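PDB 5HAM: RickCE from Rickettsia bellii, which probably cleaves ubiquitin from modified proteins as a secreted CE-clan cysteine protease, this chain being the part of the effector that holds its catalytic domain. Local coordinates for residues A[31-36]-A[136-141]; A[120-125]-A[185-190]; A[149-154]-A[221-226]; A[160-165]-A[196-201]; A[164-169]-A[202-207]. All blocks are in the same frame, centred on the assembly; numbering follows the deposited sequence.

Contact 1: residues A[31-36]-A[136-141]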
# COMPACT_ATOMS: atom_id res chain seq x y z
N PRO A 31 3.23 6.98 -9.02
CA PRO A 31 1.97 6.61 -8.37
C PRO A 31 2.19 5.41 -7.46
O PRO A 31 3.15 4.67 -7.64
CB PRO A 31 1.07 6.24 -9.55
CG PRO A 31 1.97 6.04 -10.71
CD PRO A 31 3.15 6.92 -10.49
N ALA A 32 1.32 5.23 -6.47
CA ALA A 32 1.50 4.15 -5.50
C ALA A 32 1.43 2.76 -6.08
O ALA A 32 0.56 2.46 -6.89
CB ALA A 32 0.49 4.28 -4.35
N ILE A 33 2.35 1.91 -5.64
CA ILE A 33 2.19 0.49 -5.78
C ILE A 33 1.30 0.03 -4.63
O ILE A 33 1.53 0.39 -3.48
CB ILE A 33 3.52 -0.22 -5.71
CG1 ILE A 33 4.24 -0.13 -7.06
CG2 ILE A 33 3.34 -1.69 -5.28
CD1 ILE A 33 5.70 -0.58 -7.00
N THR A 34 0.27 -0.74 -4.95
CA THR A 34 -0.68 -1.18 -3.92
C THR A 34 -0.85 -2.70 -3.92
O THR A 34 -0.98 -3.34 -4.96
CB THR A 34 -2.07 -0.51 -4.08
OG1 THR A 34 -2.67 -0.94 -5.30
CG2 THR A 34 -1.93 1.01 -4.14
N PHE A 35 -0.83 -3.27 -2.73
CA PHE A 35 -1.06 -4.69 -2.59
C PHE A 35 -2.34 -4.90 -1.81
O PHE A 35 -2.66 -4.14 -0.89
CB PHE A 35 0.06 -5.35 -1.80
CG PHE A 35 1.40 -5.30 -2.47
CD1 PHE A 35 1.67 -6.12 -3.55
CD2 PHE A 35 2.40 -4.47 -1.99
CE1 PHE A 35 2.91 -6.10 -4.15
CE2 PHE A 35 3.63 -4.45 -2.59
CZ PHE A 35 3.89 -5.26 -3.68
N ARG A 36 -3.06 -5.96 -2.16
CA ARG A 36 -4.14 -6.41 -1.32
C ARG A 36 -3.48 -7.06 -0.12
O ARG A 36 -2.33 -7.50 -0.20
CB ARG A 36 -5.01 -7.38 -2.09
CG ARG A 36 -5.78 -6.73 -3.26
CD ARG A 36 -5.81 -7.65 -4.48
NE ARG A 36 -5.80 -9.04 -4.05
CZ ARG A 36 -4.96 -9.98 -4.48
NH1 ARG A 36 -5.07 -11.19 -3.97
NH2 ARG A 36 -4.04 -9.72 -5.40
N ALA A 136 13.80 7.77 -7.99
CA ALA A 136 12.38 7.59 -8.22
C ALA A 136 11.80 7.14 -6.90
O ALA A 136 12.29 6.20 -6.28
CB ALA A 136 12.13 6.55 -9.29
N VAL A 137 10.77 7.86 -6.45
CA VAL A 137 10.15 7.57 -5.17
C VAL A 137 8.80 6.91 -5.41
O VAL A 137 7.94 7.45 -6.11
CB VAL A 137 10.00 8.88 -4.36
CG1 VAL A 137 9.34 8.61 -2.99
CG2 VAL A 137 11.35 9.57 -4.21
N ILE A 138 8.62 5.74 -4.83
CA ILE A 138 7.38 4.98 -4.98
C ILE A 138 6.72 4.71 -3.63
O ILE A 138 7.24 3.95 -2.81
CB ILE A 138 7.64 3.61 -5.65
CG1 ILE A 138 8.57 3.76 -6.86
CG2 ILE A 138 6.31 2.94 -6.01
CD1 ILE A 138 8.98 2.41 -7.50
N PRO A 139 5.57 5.35 -3.39
CA PRO A 139 4.79 5.05 -2.18
C PRO A 139 4.25 3.65 -2.33
O PRO A 139 3.78 3.32 -3.40
CB PRO A 139 3.63 6.07 -2.24
CG PRO A 139 4.07 7.11 -3.19
CD PRO A 139 4.98 6.44 -4.18
N ILE A 140 4.35 2.83 -1.28
CA ILE A 140 3.85 1.47 -1.34
C ILE A 140 2.85 1.19 -0.23
O ILE A 140 3.17 1.30 0.96
CB ILE A 140 5.01 0.43 -1.28
CG1 ILE A 140 5.94 0.65 -2.48
CG2 ILE A 140 4.44 -0.98 -1.29
CD1 ILE A 140 6.91 -0.44 -2.70
N GLU A 141 1.64 0.84 -0.63
CA GLU A 141 0.59 0.48 0.32
C GLU A 141 0.54 -1.03 0.51
O GLU A 141 0.08 -1.75 -0.37
CB GLU A 141 -0.76 1.00 -0.15
CG GLU A 141 -1.72 1.39 0.97
CD GLU A 141 -3.08 1.82 0.44
OE1 GLU A 141 -3.32 1.68 -0.79
OE2 GLU A 141 -3.92 2.31 1.23
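The carbonyl oxygen of I33 is gripped twice by the neighbouring strand: E141 N donates a hydrogen bond of 2.9 Å to I33 O, almost along the C=O axis, and the CA-H of I140 adds a weaker contact at 3.3 Å between I140 CA and I33 O. The same ladder holds I33 N to P139 O at 3.0 Å, a more bent bond (139° at the hydrogen), and F35 N to E141 O at 3.0 Å, which is nearly straight. P139 has no N-H to give, so its carbonyl carries this residue's part in the ladder, and it also meets the CA-H of A32. On the face bearing I33 and I140 the two isoleucines lie side by side. The far end of I33 slants across to I138, CD1 reaching I138 CG2 at 3.7 Å, while the branch CG2 of I140, anti to the backbone N, meets F35 CE2 at 3.8 Å. L180 of helix 175-188 packs on both I140 and F35, and N117 of helix 96-130 touches I33. The reverse face carries T34 and E141, also side by side, with the methyl CG2 of T34 near OE1 of E141 at 3.7 Å. Their polar ends are engaged elsewhere: T34 OG1 with Q113, E141 OE2 with the backbone N of G145. This is a parallel strand pair, I33 in register with I140 and T34 with E141, at the edge where strand 27-34 closes one side of the five-stranded mixed sheet of the protease.

Contact 2: residues A[120-125]-A[185-190]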
# COMPACT_ATOMS: atom_id res chain seq x y z
N ILE A 120 4.75 0.44 -12.74
CA ILE A 120 5.29 1.51 -11.91
C ILE A 120 6.75 1.25 -11.56
O ILE A 120 7.59 2.14 -11.66
CB ILE A 120 4.44 1.69 -10.65
CG1 ILE A 120 3.04 2.18 -11.04
CG2 ILE A 120 5.12 2.64 -9.69
CD1 ILE A 120 1.96 1.85 -10.02
N LEU A 121 7.06 0.02 -11.19
CA LEU A 121 8.44 -0.34 -10.96
C LEU A 121 9.30 -0.15 -12.20
O LEU A 121 10.42 0.36 -12.13
CB LEU A 121 8.52 -1.79 -10.53
CG LEU A 121 9.09 -2.03 -9.14
CD1 LEU A 121 9.34 -3.53 -8.94
CD2 LEU A 121 10.36 -1.19 -8.94
N ASN A 122 8.78 -0.57 -13.35
CA ASN A 122 9.51 -0.38 -14.60
C ASN A 122 9.68 1.09 -15.02
O ASN A 122 10.75 1.48 -15.48
CB ASN A 122 8.88 -1.18 -15.74
CG ASN A 122 9.40 -2.60 -15.80
OD1 ASN A 122 10.59 -2.84 -15.54
ND2 ASN A 122 8.53 -3.55 -16.12
N ARG A 123 8.62 1.88 -14.86
CA ARG A 123 8.69 3.31 -15.17
C ARG A 123 9.73 3.98 -14.27
O ARG A 123 10.52 4.79 -14.73
CB ARG A 123 7.32 3.97 -15.01
CG ARG A 123 7.31 5.46 -15.32
CD ARG A 123 7.88 5.74 -16.72
NE ARG A 123 7.94 7.17 -17.05
CZ ARG A 123 8.53 7.65 -18.13
NH1 ARG A 123 9.12 6.83 -18.99
NH2 ARG A 123 8.54 8.96 -18.36
N ALA A 124 9.73 3.62 -12.99
CA ALA A 124 10.68 4.17 -12.04
C ALA A 124 12.09 3.86 -12.49
O ALA A 124 12.98 4.72 -12.46
CB ALA A 124 10.41 3.63 -10.63
N THR A 125 12.28 2.63 -12.95
CA THR A 125 13.57 2.17 -13.45
C THR A 125 13.96 2.90 -14.73
O THR A 125 15.13 3.21 -14.96
CB THR A 125 13.54 0.65 -13.68
OG1 THR A 125 13.28 -0.03 -12.44
CG2 THR A 125 14.87 0.17 -14.25
N ASP A 185 11.38 -8.98 -7.84
CA ASP A 185 12.02 -10.03 -8.63
C ASP A 185 11.25 -10.40 -9.90
O ASP A 185 11.85 -10.69 -10.93
CB ASP A 185 12.33 -11.27 -7.79
CG ASP A 185 13.16 -12.29 -8.57
OD1 ASP A 185 14.39 -12.11 -8.67
OD2 ASP A 185 12.57 -13.25 -9.11
N LYS A 186 9.92 -10.38 -9.85
CA LYS A 186 9.14 -10.61 -11.06
C LYS A 186 9.44 -9.54 -12.10
O LYS A 186 9.55 -9.84 -13.29
CB LYS A 186 7.64 -10.62 -10.75
CG LYS A 186 6.75 -10.96 -11.96
CD LYS A 186 5.45 -11.63 -11.51
CE LYS A 186 4.73 -12.33 -12.67
NZ LYS A 186 3.76 -11.45 -13.39
N THR A 187 9.59 -8.30 -11.65
CA THR A 187 9.74 -7.17 -12.56
C THR A 187 11.18 -6.96 -13.04
O THR A 187 11.42 -6.67 -14.22
CB THR A 187 9.25 -5.87 -11.89
OG1 THR A 187 7.90 -6.04 -11.42
CG2 THR A 187 9.31 -4.70 -12.86
N LEU A 188 12.13 -7.10 -12.12
CA LEU A 188 13.50 -6.66 -12.37
C LEU A 188 14.53 -7.76 -12.20
O LEU A 188 15.72 -7.51 -12.37
CB LEU A 188 13.85 -5.51 -11.44
CG LEU A 188 12.93 -4.30 -11.52
CD1 LEU A 188 13.25 -3.35 -10.40
CD2 LEU A 188 13.09 -3.63 -12.88
N GLY A 189 14.10 -8.97 -11.87
CA GLY A 189 15.03 -10.07 -11.64
C GLY A 189 15.70 -10.59 -12.89
O GLY A 189 16.43 -11.57 -12.85
N ASN A 190 15.44 -9.94 -14.02
CA ASN A 190 16.01 -10.36 -15.28
C ASN A 190 17.06 -9.39 -15.79
O ASN A 190 17.66 -9.60 -16.85
CB ASN A 190 14.92 -10.55 -16.33
CG ASN A 190 15.06 -11.86 -17.07
OD1 ASN A 190 15.52 -11.90 -18.21
ND2 ASN A 190 14.68 -12.94 -16.40
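Two helical segments come near each other with N122 and T187 closest, their CA atoms 7.1 Å apart, a helix-on-helix packing in which the last turn of helix 175-188 leans on the long helix 96-130. Both helices lie over the same face of the central sheet, and no hydrogen bond joins the two segments. L121 and L188 form the buried inner part. The leucines cross obliquely, CD2 of L121 meeting CD1 of L188 at 3.9 Å, while the other branch of L121, CD1, lies 3.8 Å from CB of T187. Behind L121, I138 of strand 135-141 is packed, and beyond L188 lies P195 in the loop before strand 196-199. Toward solvent, N122 and T187 slide past each other in opposite directions, so that the methyl CG2 of T187, anti to its backbone N, is set against the carboxamide, 3.5 Å from N122 OD1. The hydroxyl of T187 is turned back to its own helix, where it bonds to the carbonyl of L183. K186 adds a salt bridge to E118 one turn earlier on the long helix. T125 meets L188 tip to tip, its OG1 3.6 Å from CD2 of L188. That hydroxyl is held by its own helix: L121 O accepts both T125 N at 3.0 Å and T125 OG1 at 2.9 Å, the hydroxyl arriving from 30° above the carbonyl plane.

Contact 3: residues A[149-154]-A[221-226]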
# COMPACT_ATOMS: atom_id res chain seq x y z
N VAL A 149 7.52 3.15 1.86
CA VAL A 149 8.16 3.80 0.72
C VAL A 149 9.30 2.98 0.10
O VAL A 149 10.06 2.31 0.80
CB VAL A 149 8.64 5.25 1.06
CG1 VAL A 149 9.83 5.21 2.04
CG2 VAL A 149 8.98 6.02 -0.19
N LEU A 150 9.39 3.04 -1.22
CA LEU A 150 10.49 2.40 -1.91
C LEU A 150 11.15 3.40 -2.85
O LEU A 150 10.50 3.94 -3.73
CB LEU A 150 9.98 1.19 -2.68
CG LEU A 150 11.06 0.39 -3.43
CD1 LEU A 150 11.94 -0.36 -2.43
CD2 LEU A 150 10.43 -0.56 -4.44
N VAL A 151 12.44 3.65 -2.66
CA VAL A 151 13.16 4.61 -3.50
C VAL A 151 14.18 3.91 -4.39
O VAL A 151 14.98 3.09 -3.93
CB VAL A 151 13.86 5.69 -2.64
CG1 VAL A 151 14.48 6.75 -3.54
CG2 VAL A 151 12.87 6.31 -1.67
N ALA A 152 14.12 4.23 -5.68
CA ALA A 152 14.94 3.57 -6.69
C ALA A 152 16.04 4.49 -7.16
O ALA A 152 15.78 5.64 -7.52
CB ALA A 152 14.06 3.18 -7.86
N LYS A 153 17.26 3.97 -7.17
CA LYS A 153 18.41 4.73 -7.64
C LYS A 153 19.29 3.86 -8.52
O LYS A 153 19.21 2.64 -8.50
CB LYS A 153 19.21 5.29 -6.48
CG LYS A 153 18.47 6.35 -5.69
CD LYS A 153 19.30 6.84 -4.53
CE LYS A 153 18.50 7.74 -3.62
NZ LYS A 153 19.26 8.11 -2.41
N TYR A 154 20.14 4.51 -9.30
CA TYR A 154 20.89 3.82 -10.32
C TYR A 154 22.35 4.22 -10.28
O TYR A 154 22.69 5.39 -10.40
CB TYR A 154 20.32 4.15 -11.70
CG TYR A 154 21.02 3.43 -12.81
CD1 TYR A 154 20.94 2.05 -12.93
CD2 TYR A 154 21.76 4.13 -13.76
CE1 TYR A 154 21.57 1.39 -13.95
CE2 TYR A 154 22.39 3.46 -14.79
CZ TYR A 154 22.28 2.09 -14.87
OH TYR A 154 22.91 1.42 -15.89
N LYS A 221 13.83 12.00 2.29
CA LYS A 221 15.19 11.88 2.80
C LYS A 221 16.03 10.87 2.04
O LYS A 221 17.15 11.16 1.64
CB LYS A 221 15.20 11.62 4.31
CG LYS A 221 15.30 12.92 5.08
CD LYS A 221 14.55 12.87 6.37
CE LYS A 221 14.68 14.19 7.10
NZ LYS A 221 14.04 14.08 8.43
N ILE A 222 15.48 9.68 1.83
CA ILE A 222 16.15 8.65 1.07
C ILE A 222 16.45 9.12 -0.34
O ILE A 222 17.55 8.93 -0.84
CB ILE A 222 15.31 7.38 1.02
CG1 ILE A 222 15.11 6.82 2.43
CG2 ILE A 222 15.99 6.35 0.14
CD1 ILE A 222 14.08 5.68 2.49
N ALA A 223 15.47 9.76 -0.99
CA ALA A 223 15.69 10.32 -2.33
C ALA A 223 16.94 11.22 -2.36
O ALA A 223 17.74 11.15 -3.30
CB ALA A 223 14.47 11.09 -2.79
N LYS A 224 17.11 12.03 -1.32
CA LYS A 224 18.21 12.99 -1.24
C LYS A 224 19.50 12.40 -0.64
O LYS A 224 20.48 13.12 -0.43
CB LYS A 224 17.76 14.26 -0.49
CG LYS A 224 16.54 14.92 -1.14
CD LYS A 224 16.06 16.16 -0.42
CE LYS A 224 14.86 16.74 -1.15
NZ LYS A 224 14.25 17.96 -0.51
N GLY A 225 19.51 11.10 -0.36
CA GLY A 225 20.70 10.46 0.17
C GLY A 225 20.97 10.77 1.63
O GLY A 225 22.10 10.62 2.09
N GLN A 226 19.94 11.24 2.35
CA GLN A 226 20.08 11.63 3.76
C GLN A 226 19.52 10.55 4.67
O GLN A 226 18.57 9.86 4.31
CB GLN A 226 19.31 12.92 4.05
CG GLN A 226 19.65 14.09 3.15
CD GLN A 226 21.12 14.42 3.14
OE1 GLN A 226 21.69 14.88 4.14
NE2 GLN A 226 21.77 14.17 2.00
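K153 NZ makes the contact's one hydrogen bond between the segments, a very short one of 2.5 Å to I222 O, at the C-terminal end of helix 211-223, which closes in a Schellman motif against the central sheet. The ammonium lies in the plane of the I222 carbonyl, and its neighbour CE sits 3.5 Å from the next carbonyl oxygen, A223 O. With every torsion beyond CG extended, the lysine spans straight from strand to helix end, where its positive charge would be well placed against the partial negative charge of the last helical turn. Deeper in, V151 meets I222 obliquely: CB of V151 lies 3.6 Å from the branch methyl CG2 of I222, with CG2 of the valine equally near. The other valine methyl, CG1, anti to the backbone N, rests 4.0 Å from CA of A223, and V149 brings CG1 loosely toward the tip of I222. I222 is further enclosed by T164 of strand 160-166 and I228, and A223 by V137 and L22, so the helix end is seated on the sheet face that carries V149, V151 and V137. What positions the lysine's acceptor is the cap itself. G225, with a positive phi of 74°, returns its N-H to I222 O, which thus accepts two donors, and Q226 N reaches back to K221 O at 2.9 Å. The turn is tied once more by the Q226 side chain: NE2 donates to K224 O at 2.9 Å with that oxygen in its amide plane, though NE2 stands 43° above the plane of the carbonyl.

Contact 4: residues A[160-165]-A[196-201]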
# COMPACT_ATOMS: atom_id res chain seq x y z
N GLN A 160 23.90 -0.66 -12.01
CA GLN A 160 23.34 -1.31 -10.84
C GLN A 160 22.14 -0.56 -10.29
O GLN A 160 22.25 0.60 -9.90
CB GLN A 160 24.41 -1.41 -9.76
CG GLN A 160 23.92 -2.01 -8.47
CD GLN A 160 23.40 -3.41 -8.68
OE1 GLN A 160 24.17 -4.35 -8.83
NE2 GLN A 160 22.08 -3.55 -8.69
N ILE A 161 20.98 -1.22 -10.27
CA ILE A 161 19.78 -0.68 -9.65
C ILE A 161 19.78 -0.94 -8.15
O ILE A 161 20.01 -2.06 -7.69
CB ILE A 161 18.49 -1.28 -10.25
CG1 ILE A 161 18.34 -0.93 -11.73
CG2 ILE A 161 17.28 -0.74 -9.53
CD1 ILE A 161 17.92 0.50 -11.97
N ILE A 162 19.53 0.11 -7.38
CA ILE A 162 19.50 0.01 -5.93
C ILE A 162 18.15 0.51 -5.39
O ILE A 162 17.75 1.63 -5.67
CB ILE A 162 20.70 0.78 -5.31
CG1 ILE A 162 22.02 0.25 -5.89
CG2 ILE A 162 20.71 0.68 -3.79
CD1 ILE A 162 23.27 0.97 -5.42
N LEU A 163 17.44 -0.34 -4.65
CA LEU A 163 16.13 -0.01 -4.11
C LEU A 163 16.17 0.08 -2.59
O LEU A 163 16.58 -0.87 -1.91
CB LEU A 163 15.08 -1.05 -4.53
CG LEU A 163 15.01 -1.40 -6.02
CD1 LEU A 163 14.25 -2.69 -6.22
CD2 LEU A 163 14.36 -0.28 -6.83
N THR A 164 15.74 1.21 -2.05
CA THR A 164 15.79 1.44 -0.62
C THR A 164 14.38 1.55 -0.05
O THR A 164 13.56 2.33 -0.54
CB THR A 164 16.57 2.72 -0.32
OG1 THR A 164 17.87 2.59 -0.89
CG2 THR A 164 16.70 2.94 1.17
N PHE A 165 14.11 0.74 0.97
CA PHE A 165 12.77 0.64 1.56
C PHE A 165 12.73 1.00 3.05
O PHE A 165 13.67 0.71 3.80
CB PHE A 165 12.26 -0.80 1.37
CG PHE A 165 10.93 -1.08 2.01
CD1 PHE A 165 9.75 -0.80 1.34
CD2 PHE A 165 10.87 -1.67 3.27
CE1 PHE A 165 8.51 -1.09 1.92
CE2 PHE A 165 9.64 -1.96 3.86
CZ PHE A 165 8.46 -1.67 3.18
N ILE A 196 19.78 -4.49 -6.11
CA ILE A 196 20.18 -4.55 -4.72
C ILE A 196 19.11 -3.91 -3.84
O ILE A 196 18.64 -2.80 -4.10
CB ILE A 196 21.49 -3.82 -4.50
CG1 ILE A 196 22.63 -4.65 -5.06
CG2 ILE A 196 21.71 -3.55 -3.03
CD1 ILE A 196 23.90 -3.85 -5.26
N ILE A 197 18.71 -4.63 -2.80
CA ILE A 197 17.70 -4.14 -1.89
C ILE A 197 18.29 -3.74 -0.55
O ILE A 197 18.99 -4.53 0.11
CB ILE A 197 16.60 -5.19 -1.70
CG1 ILE A 197 15.81 -5.33 -3.00
CG2 ILE A 197 15.70 -4.84 -0.50
CD1 ILE A 197 14.70 -6.33 -2.91
N ILE A 198 18.05 -2.50 -0.16
CA ILE A 198 18.44 -2.02 1.15
C ILE A 198 17.19 -1.76 1.98
O ILE A 198 16.38 -0.90 1.65
CB ILE A 198 19.27 -0.74 1.05
CG1 ILE A 198 20.58 -1.02 0.28
CG2 ILE A 198 19.57 -0.20 2.43
CD1 ILE A 198 21.26 0.24 -0.23
N ASP A 199 17.03 -2.54 3.05
CA ASP A 199 15.89 -2.39 3.95
C ASP A 199 16.35 -1.64 5.19
O ASP A 199 17.13 -2.17 5.98
CB ASP A 199 15.34 -3.76 4.32
CG ASP A 199 14.01 -3.70 5.07
OD1 ASP A 199 13.45 -2.59 5.25
OD2 ASP A 199 13.50 -4.77 5.48
N GLU A 200 15.87 -0.41 5.35
CA GLU A 200 16.31 0.45 6.44
C GLU A 200 15.86 -0.11 7.76
O GLU A 200 16.45 0.19 8.81
CB GLU A 200 15.75 1.87 6.29
CG GLU A 200 16.20 2.58 5.02
CD GLU A 200 17.63 3.09 5.11
OE1 GLU A 200 18.48 2.64 4.31
OE2 GLU A 200 17.91 3.94 5.98
N GLN A 201 14.82 -0.95 7.67
CA GLN A 201 14.09 -1.51 8.81
C GLN A 201 14.15 -0.64 10.05
O GLN A 201 14.70 -1.03 11.09
CB GLN A 201 14.47 -2.97 9.11
CG GLN A 201 15.84 -3.40 8.66
CD GLN A 201 16.11 -4.88 8.95
OE1 GLN A 201 15.37 -5.52 9.69
NE2 GLN A 201 17.17 -5.41 8.37
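Five backbone hydrogen bonds form a regular parallel ladder, alternating between the strands: I196 N to I161 O, L163 N to I196 O, I198 N to L163 O, F165 N to I198 O and E200 N to F165 O. They are nearly linear, the straightest being L163 N to I196 O at 2.8 Å. Q160 adds a side-chain bond: bent at chi2 (59°), it curls so that NE2 donates to I161 O at 2.7 Å, making that oxygen accept twice, while NE2 also bonds to K194 O. The bent amide crosses I196 at about a right angle, its CD 3.5 Å from I196 CD1. On the face of I162, T164, I196 and I198, CG2 of I162 meets CD1 of I198 at 3.6 Å. The reverse face has a looser apolar pair, L163 CD1 and I197 CG1 at 4.4 Å, and there a carboxylate meets a ring: D199 OD1 lies in the plane of the F165 ring at its edge, 3.4 Å from CD2, the two planes 63° apart. The same OD1 accepts from Q201 N at 3.2 Å, an Asx turn that bends the chain away, and D199 OD2 bonds to I173 N. Strands 160-166 and 196-199 are the two strands of a beta-alpha-beta crossover: the intervening helix 175-188 packs I184 on L163 and I197 and L180 on F165, while strand 147-155 flanks strand 160-166 on its other edge and leaves 196-199 outermost.

Contact 5: residues A[164-169]-A[202-207]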
# COMPACT_ATOMS: atom_id res chain seq x y z
N THR A 164 15.74 1.21 -2.05
CA THR A 164 15.79 1.44 -0.62
C THR A 164 14.38 1.55 -0.05
O THR A 164 13.56 2.33 -0.54
CB THR A 164 16.57 2.72 -0.32
OG1 THR A 164 17.87 2.59 -0.89
CG2 THR A 164 16.70 2.94 1.17
N PHE A 165 14.11 0.74 0.97
CA PHE A 165 12.77 0.64 1.56
C PHE A 165 12.73 1.00 3.05
O PHE A 165 13.67 0.71 3.80
CB PHE A 165 12.26 -0.80 1.37
CG PHE A 165 10.93 -1.08 2.01
CD1 PHE A 165 9.75 -0.80 1.34
CD2 PHE A 165 10.87 -1.67 3.27
CE1 PHE A 165 8.51 -1.09 1.92
CE2 PHE A 165 9.64 -1.96 3.86
CZ PHE A 165 8.46 -1.67 3.18
N ASN A 166 11.64 1.61 3.49
CA ASN A 166 11.35 1.60 4.92
C ASN A 166 9.88 1.51 5.28
O ASN A 166 9.03 2.02 4.57
CB ASN A 166 11.99 2.76 5.64
CG ASN A 166 12.06 2.51 7.14
OD1 ASN A 166 12.72 1.57 7.60
ND2 ASN A 166 11.36 3.33 7.92
N ASP A 167 9.61 0.86 6.41
CA ASP A 167 8.26 0.76 6.97
C ASP A 167 8.34 1.39 8.35
O ASP A 167 9.01 0.86 9.24
CB ASP A 167 7.82 -0.71 7.06
CG ASP A 167 6.36 -0.90 7.52
OD1 ASP A 167 5.74 0.01 8.12
OD2 ASP A 167 5.82 -2.00 7.30
N SER A 168 7.66 2.51 8.54
CA SER A 168 7.68 3.22 9.82
C SER A 168 7.14 2.41 11.01
O SER A 168 7.53 2.66 12.15
CB SER A 168 6.96 4.58 9.72
OG SER A 168 5.63 4.47 9.23
N LEU A 169 6.26 1.46 10.74
CA LEU A 169 5.73 0.58 11.79
C LEU A 169 6.75 -0.42 12.31
O LEU A 169 6.49 -1.10 13.31
CB LEU A 169 4.50 -0.19 11.28
CG LEU A 169 3.21 0.58 10.96
CD1 LEU A 169 2.24 -0.28 10.16
CD2 LEU A 169 2.55 1.10 12.23
N THR A 202 13.62 0.56 9.95
CA THR A 202 13.70 1.48 11.07
C THR A 202 12.32 1.72 11.62
O THR A 202 11.52 2.42 11.00
CB THR A 202 14.31 2.80 10.65
OG1 THR A 202 15.56 2.55 10.02
CG2 THR A 202 14.51 3.70 11.87
N LYS A 203 12.04 1.11 12.76
CA LYS A 203 10.77 1.33 13.41
C LYS A 203 10.74 2.79 13.82
O LYS A 203 11.66 3.28 14.48
CB LYS A 203 10.62 0.43 14.65
CG LYS A 203 9.35 0.70 15.42
CD LYS A 203 9.39 0.11 16.83
CE LYS A 203 8.31 -0.96 17.03
NZ LYS A 203 8.18 -1.40 18.47
N GLN A 204 9.68 3.49 13.42
CA GLN A 204 9.58 4.90 13.73
C GLN A 204 8.41 5.21 14.65
O GLN A 204 8.57 5.87 15.67
CB GLN A 204 9.54 5.74 12.45
CG GLN A 204 10.88 5.76 11.79
CD GLN A 204 10.84 6.25 10.36
OE1 GLN A 204 9.90 5.95 9.61
NE2 GLN A 204 11.86 7.00 9.97
N GLN A 205 7.24 4.70 14.30
CA GLN A 205 6.06 4.88 15.14
C GLN A 205 5.10 3.75 14.88
O GLN A 205 4.88 3.37 13.73
CB GLN A 205 5.41 6.23 14.86
CG GLN A 205 4.20 6.52 15.75
CD GLN A 205 3.86 7.99 15.81
OE1 GLN A 205 4.72 8.84 15.57
NE2 GLN A 205 2.61 8.30 16.11
N THR A 206 4.51 3.20 15.94
CA THR A 206 3.64 2.04 15.77
C THR A 206 2.17 2.37 15.55
O THR A 206 1.36 1.48 15.45
CB THR A 206 3.77 1.04 16.92
OG1 THR A 206 3.39 1.69 18.14
CG2 THR A 206 5.20 0.57 17.03
N ASP A 207 1.84 3.65 15.47
CA ASP A 207 0.50 4.03 15.05
C ASP A 207 0.38 3.95 13.54
O ASP A 207 1.16 4.58 12.81
CB ASP A 207 0.16 5.45 15.51
CG ASP A 207 0.36 5.63 17.00
OD1 ASP A 207 1.01 4.77 17.62
OD2 ASP A 207 -0.13 6.65 17.54
O HOH W 1 3.94 4.78 11.38
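N166 uses its side chain as a second peptide group: the carboxamide pairs with both backbone polar atoms of T202, OD1 accepting from T202 N at 2.7 Å and ND2 donating to T202 O at 3.2 Å. Both bonds are nearly straight and on lone pairs, fixing the amide's rotation. This side-chain pairing takes over where the strand ladder stops, at the end of strand 160-166 in the CE-clan protease domain. CG of N166 stands anti to the backbone N, which directs the amide to the loop 202-207. Farther on, S168 O is held by two successive N-H groups: Q204 N at 2.6 Å in the carbonyl plane, and Q205 N at 3.0 Å from 37° above it. Q204 lays OE1 3.2 Å from CB of S168 while its amide bonds outward to N218 and L229. L169 bends CD2 back to T206 O at 3.5 Å. Between them D167 faces the other way: OD1 accepts from L169 N in an Asx turn, and OD2 bonds to H146 and N171. With C211 beside L169, this geometry is consistent with the His-Asp-Cys triad of CE-clan proteases, D167 orienting H146, and the loop would then carry the chain to the nucleophile. A water completes the join: it accepts from S168 OG at 2.8 Å and donates to Q205 O at 2.9 Å and D207 O.

Contacts 1, 3, 4 and 5 all reach the mixed sheet ordered 27-34, 135-141, 147-155, 160-166, 196-199. Contacts 1 and 4, with centres about 15 Å apart, each join one edge strand to its inner neighbour. Contact 3 starts from the middle strand, whose backbone meets both contact 1 (A136 O to A152 N) and contact 4 (V151 N to T164 O). Helices sandwich the sheet: contact 2 joins the two on one face, and contact 3 seats 211-223 on the other. Contacts 4 and 5 share T164 and F165, successive parts of one seam. Along the chain contact 2 interlocks with all the others, tying the long helix 96-130 into the catalytic domain.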